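Local coordinates for inactive Zymogen C11 Protease (Parabacteroides distasonis, PDB 6MZO), which is an inactive zymogen of a clostripain-like (C11) cysteine protease, probably a precursor of an enzyme that cleaves peptide bonds, at residues P8-A20 with Y195-A207. Residues are numbered along the deposited sequence; the frame is centred on the assembly and turned at random.
Sequences PTTAPRTVLIYFA and YQTIMGDMFKKEA
R13, V15 and I17 face the weakly bonded helix 195-203, kinked at G200 and D201, which runs obliquely antiparallel to strand 14-19 (142°, axes 9.8 Å apart). The backbones converge around 203-205, where P12 and K205 stand CA to CA at 5.5 Å and a water bridges P12 O and K205 O. R13, its CG anti to the backbone N (chi1 -175°) and its chain bent at chi3, reaches backbone carbonyls of 202-205. NH1 donates to M202 O and K204 O, both 2.8 Å away and near the guanidinium plane; NH2 donates to K205 O, also at 2.8 Å, from above that carbonyl's plane and least straight (140°), and salt-bridges D156 OD2. A207 CB sits over one guanidinium face, toward its rim. A leucine in place of R13 would probably leave M202 O and K204 O without this donor, K205 O with its water, and D156 without its countercharge. V15 CG2 makes a CH-pi contact over the F203 ring face, 4.1 Å from its centroid, with R13 O at the edge. I17 CD1 packs among Y195, M199 and M202. The helix covers one face of a mixed sheet whose middle strands are parallel, helix 90-103 the other: the alpha/beta/alpha sandwich of clan CD peptidases.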
loop_
_atom_site.group_PDB
_atom_site.type_symbol
_atom_site.label_atom_id
_atom_site.label_comp_id
_atom_site.label_asym_id
_atom_site.label_seq_id
_atom_site.Cartn_x
_atom_site.Cartn_y
_atom_site.Cartn_z
ATOM N N PRO A 8 1.402 13.127 -33.649
ATOM C CA PRO A 8 1.175 11.734 -33.238
ATOM C C PRO A 8 1.915 11.405 -31.951
ATOM O O PRO A 8 3.059 11.831 -31.771
ATOM C CB PRO A 8 1.743 10.912 -34.407
ATOM C CG PRO A 8 2.765 11.802 -35.029
ATOM C CD PRO A 8 2.191 13.204 -34.898
ATOM N N THR A 9 1.272 10.651 -31.072
ATOM C CA THR A 9 1.914 10.208 -29.843
ATOM C C THR A 9 1.175 9.003 -29.296
ATOM O O THR A 9 -0.026 8.846 -29.506
ATOM C CB THR A 9 1.959 11.323 -28.766
ATOM N N THR A 10 1.904 8.137 -28.611
ATOM C CA THR A 10 1.266 7.065 -27.875
ATOM C C THR A 10 1.301 7.447 -26.405
ATOM O O THR A 10 2.081 8.309 -25.992
ATOM C CB THR A 10 1.956 5.719 -28.085
ATOM O OG1 THR A 10 3.241 5.742 -27.446
ATOM C CG2 THR A 10 2.121 5.456 -29.575
ATOM N N ALA A 11 0.435 6.826 -25.629
ATOM C CA ALA A 11 0.349 7.142 -24.209
ATOM C C ALA A 11 1.503 6.536 -23.407
ATOM O O ALA A 11 1.741 5.334 -23.474
ATOM C CB ALA A 11 -0.959 6.639 -23.654
ATOM N N PRO A 12 2.217 7.372 -22.636
ATOM C CA PRO A 12 3.367 6.869 -21.928
ATOM C C PRO A 12 2.884 5.937 -20.812
ATOM O O PRO A 12 3.616 5.026 -20.413
ATOM C CB PRO A 12 4.008 8.151 -21.344
ATOM C CG PRO A 12 3.748 9.163 -22.503
ATOM C CD PRO A 12 2.277 8.845 -22.808
ATOM N N ARG A 13 1.674 6.196 -20.299
ATOM C CA ARG A 13 1.164 5.333 -19.225
ATOM C C ARG A 13 -0.372 5.371 -19.207
ATOM O O ARG A 13 -0.986 6.428 -19.478
ATOM C CB ARG A 13 1.695 5.750 -17.851
ATOM C CG ARG A 13 1.274 4.780 -16.690
ATOM C CD ARG A 13 2.180 4.942 -15.422
ATOM N NE ARG A 13 3.546 4.720 -15.839
ATOM C CZ ARG A 13 4.440 5.698 -16.096
ATOM N NH1 ARG A 13 4.201 6.955 -15.734
ATOM N NH2 ARG A 13 5.564 5.369 -16.737
ATOM N N THR A 14 -0.995 4.237 -18.880
ATOM C CA THR A 14 -2.380 4.243 -18.472
ATOM C C THR A 14 -2.451 3.916 -16.984
ATOM O O THR A 14 -1.834 2.964 -16.575
ATOM C CB THR A 14 -3.196 3.176 -19.251
ATOM O OG1 THR A 14 -3.383 3.626 -20.593
ATOM C CG2 THR A 14 -4.525 2.891 -18.650
ATOM N N VAL A 15 -3.069 4.780 -16.207
ATOM C CA VAL A 15 -3.232 4.516 -14.752
ATOM C C VAL A 15 -4.720 4.285 -14.420
ATOM O O VAL A 15 -5.617 5.012 -14.861
ATOM C CB VAL A 15 -2.716 5.735 -13.957
ATOM C CG1 VAL A 15 -2.988 5.538 -12.420
ATOM C CG2 VAL A 15 -1.190 5.947 -14.163
ATOM N N LEU A 16 -4.967 3.230 -13.634
ATOM C CA LEU A 16 -6.269 2.894 -13.070
ATOM C C LEU A 16 -6.213 3.214 -11.574
ATOM O O LEU A 16 -5.294 2.760 -10.882
ATOM C CB LEU A 16 -6.594 1.385 -13.266
ATOM C CG LEU A 16 -7.789 0.919 -12.391
ATOM C CD1 LEU A 16 -9.063 1.607 -12.924
ATOM C CD2 LEU A 16 -7.844 -0.629 -12.526
ATOM N N ILE A 17 -7.171 4.048 -11.155
ATOM C CA ILE A 17 -7.376 4.286 -9.700
ATOM C C ILE A 17 -8.678 3.576 -9.336
ATOM O O ILE A 17 -9.766 3.913 -9.848
ATOM C CB ILE A 17 -7.416 5.809 -9.392
ATOM C CG1 ILE A 17 -6.193 6.551 -9.965
ATOM C CG2 ILE A 17 -7.643 5.951 -7.822
ATOM C CD1 ILE A 17 -6.124 8.069 -9.510
ATOM N N TYR A 18 -8.547 2.596 -8.430
ATOM C CA TYR A 18 -9.636 1.689 -8.105
ATOM C C TYR A 18 -10.052 1.894 -6.659
ATOM O O TYR A 18 -9.227 1.671 -5.741
ATOM C CB TYR A 18 -9.155 0.244 -8.305
ATOM C CG TYR A 18 -10.177 -0.839 -8.151
ATOM C CD1 TYR A 18 -10.515 -1.308 -6.899
ATOM C CD2 TYR A 18 -10.755 -1.405 -9.264
ATOM C CE1 TYR A 18 -11.466 -2.344 -6.722
ATOM C CE2 TYR A 18 -11.678 -2.419 -9.139
ATOM C CZ TYR A 18 -12.042 -2.889 -7.844
ATOM O OH TYR A 18 -12.950 -3.932 -7.732
ATOM N N PHE A 19 -11.267 2.430 -6.483
ATOM C CA PHE A 19 -11.786 2.693 -5.139
ATOM C C PHE A 19 -12.679 1.568 -4.707
ATOM O O PHE A 19 -13.819 1.464 -5.178
ATOM C CB PHE A 19 -12.564 4.022 -5.115
ATOM C CG PHE A 19 -11.724 5.253 -5.304
ATOM C CD1 PHE A 19 -11.163 5.859 -4.200
ATOM C CD2 PHE A 19 -11.494 5.848 -6.575
ATOM C CE1 PHE A 19 -10.398 6.969 -4.337
ATOM C CE2 PHE A 19 -10.727 6.974 -6.722
ATOM C CZ PHE A 19 -10.145 7.565 -5.596
ATOM N N ALA A 20 -12.195 0.773 -3.765
ATOM C CA ALA A 20 -13.054 -0.240 -3.199
ATOM C C ALA A 20 -13.770 0.502 -2.076
ATOM O O ALA A 20 -13.213 0.675 -1.001
ATOM C CB ALA A 20 -12.242 -1.399 -2.693
ATOM N N TYR A 195 -3.982 13.616 -3.946
ATOM C CA TYR A 195 -4.070 13.433 -5.396
ATOM C C TYR A 195 -3.929 14.760 -6.064
ATOM O O TYR A 195 -3.460 14.841 -7.223
ATOM C CB TYR A 195 -5.416 12.739 -5.815
ATOM C CG TYR A 195 -5.406 11.307 -5.311
ATOM C CD1 TYR A 195 -4.618 10.361 -5.964
ATOM C CD2 TYR A 195 -6.029 10.954 -4.132
ATOM C CE1 TYR A 195 -4.525 9.035 -5.489
ATOM C CE2 TYR A 195 -5.945 9.624 -3.626
ATOM C CZ TYR A 195 -5.160 8.688 -4.321
ATOM O OH TYR A 195 -5.033 7.437 -3.827
ATOM N N GLN A 196 -4.323 15.857 -5.389
ATOM C CA GLN A 196 -4.284 17.137 -6.117
ATOM C C GLN A 196 -2.861 17.626 -6.430
ATOM O O GLN A 196 -2.721 18.590 -7.231
ATOM C CB GLN A 196 -5.037 18.193 -5.285
ATOM C CG GLN A 196 -4.290 18.636 -3.995
ATOM C CD GLN A 196 -4.354 17.667 -2.822
ATOM O OE1 GLN A 196 -4.993 16.605 -2.829
ATOM N NE2 GLN A 196 -3.664 18.071 -1.733
ATOM N N THR A 197 -1.839 16.941 -5.917
ATOM C CA THR A 197 -0.478 17.366 -6.205
ATOM C C THR A 197 0.335 16.275 -6.897
ATOM O O THR A 197 1.481 16.547 -7.292
ATOM C CB THR A 197 0.334 17.792 -4.928
ATOM O OG1 THR A 197 0.453 16.713 -3.984
ATOM C CG2 THR A 197 -0.288 18.989 -4.259
ATOM N N ILE A 198 -0.155 15.045 -6.994
ATOM C CA ILE A 198 0.697 13.949 -7.542
ATOM C C ILE A 198 0.313 13.460 -8.957
ATOM O O ILE A 198 0.893 12.465 -9.459
ATOM C CB ILE A 198 0.705 12.695 -6.667
ATOM C CG1 ILE A 198 -0.722 12.225 -6.385
ATOM C CG2 ILE A 198 1.379 13.122 -5.264
ATOM C CD1 ILE A 198 -0.749 10.721 -5.772
ATOM N N MET A 199 -0.750 14.060 -9.516
ATOM C CA MET A 199 -1.235 13.443 -10.781
ATOM C C MET A 199 -0.157 13.512 -11.878
ATOM O O MET A 199 0.113 12.448 -12.553
ATOM C CB MET A 199 -2.532 14.133 -11.281
ATOM C CG MET A 199 -3.711 14.001 -10.255
ATOM S SD MET A 199 -4.037 12.323 -9.723
ATOM C CE MET A 199 -4.338 11.525 -11.347
ATOM N N GLY A 200 0.415 14.674 -12.127
ATOM C CA GLY A 200 1.502 14.710 -13.128
ATOM C C GLY A 200 2.652 13.723 -12.836
ATOM O O GLY A 200 3.209 13.115 -13.809
ATOM N N ASP A 201 3.030 13.559 -11.565
ATOM C CA ASP A 201 4.091 12.591 -11.251
ATOM C C ASP A 201 3.735 11.199 -11.678
ATOM O O ASP A 201 4.690 10.442 -12.066
ATOM C CB ASP A 201 4.417 12.644 -9.734
ATOM C CG ASP A 201 5.038 13.988 -9.332
ATOM O OD1 ASP A 201 5.762 14.607 -10.148
ATOM O OD2 ASP A 201 4.781 14.470 -8.192
ATOM N N MET A 202 2.454 10.806 -11.605
ATOM C CA MET A 202 2.109 9.430 -12.052
ATOM C C MET A 202 2.284 9.213 -13.578
ATOM O O MET A 202 2.310 8.074 -14.004
ATOM C CB MET A 202 0.629 9.075 -11.683
ATOM C CG MET A 202 0.400 9.183 -10.251
ATOM S SD MET A 202 -1.458 8.691 -10.107
ATOM C CE MET A 202 -1.961 9.461 -8.615
ATOM N N PHE A 203 2.337 10.301 -14.344
ATOM C CA PHE A 203 2.247 10.205 -15.806
ATOM C C PHE A 203 3.542 10.660 -16.501
ATOM O O PHE A 203 3.552 10.749 -17.715
ATOM C CB PHE A 203 1.046 11.027 -16.294
ATOM C CG PHE A 203 -0.250 10.316 -16.112
ATOM C CD1 PHE A 203 -0.616 9.322 -16.993
ATOM C CD2 PHE A 203 -1.094 10.553 -14.979
ATOM C CE1 PHE A 203 -1.790 8.653 -16.850
ATOM C CE2 PHE A 203 -2.263 9.885 -14.805
ATOM C CZ PHE A 203 -2.639 8.882 -15.721
ATOM N N LYS A 204 4.597 11.012 -15.759
ATOM C CA LYS A 204 5.952 11.228 -16.417
ATOM C C LYS A 204 6.357 9.944 -17.182
ATOM O O LYS A 204 5.916 8.822 -16.853
ATOM C CB LYS A 204 6.972 11.597 -15.380
ATOM C CG LYS A 204 6.622 13.017 -14.773
ATOM C CD LYS A 204 7.634 13.424 -13.712
ATOM C CE LYS A 204 7.146 14.701 -13.009
ATOM N NZ LYS A 204 8.115 15.069 -11.893
ATOM N N LYS A 205 7.183 10.120 -18.199
ATOM C CA LYS A 205 7.540 8.951 -19.038
ATOM C C LYS A 205 7.932 7.782 -18.177
ATOM O O LYS A 205 7.426 6.667 -18.424
ATOM C CB LYS A 205 8.646 9.378 -19.993
ATOM C CG LYS A 205 8.940 8.353 -21.088
ATOM C CD LYS A 205 9.799 9.074 -22.100
ATOM C CE LYS A 205 10.676 8.068 -22.773
ATOM N NZ LYS A 205 9.925 7.212 -23.673
ATOM N N GLU A 206 8.827 7.999 -17.186
ATOM C CA GLU A 206 9.005 7.116 -16.045
ATOM C C GLU A 206 8.167 7.699 -14.903
ATOM O O GLU A 206 8.292 8.907 -14.618
ATOM C CB GLU A 206 10.406 7.019 -15.605
ATOM C CG GLU A 206 11.284 6.342 -16.726
ATOM C CD GLU A 206 12.747 6.218 -16.399
ATOM O OE1 GLU A 206 13.109 6.224 -15.210
ATOM O OE2 GLU A 206 13.550 6.107 -17.365
ATOM N N ALA A 207 7.383 6.857 -14.225
ATOM C CA ALA A 207 6.608 7.349 -13.080
ATOM C C ALA A 207 7.565 7.893 -12.036
ATOM O O ALA A 207 8.568 7.263 -11.687
ATOM C CB ALA A 207 5.750 6.187 -12.509
HETATM O O HOH W 1 6.427 5.400 -20.523
#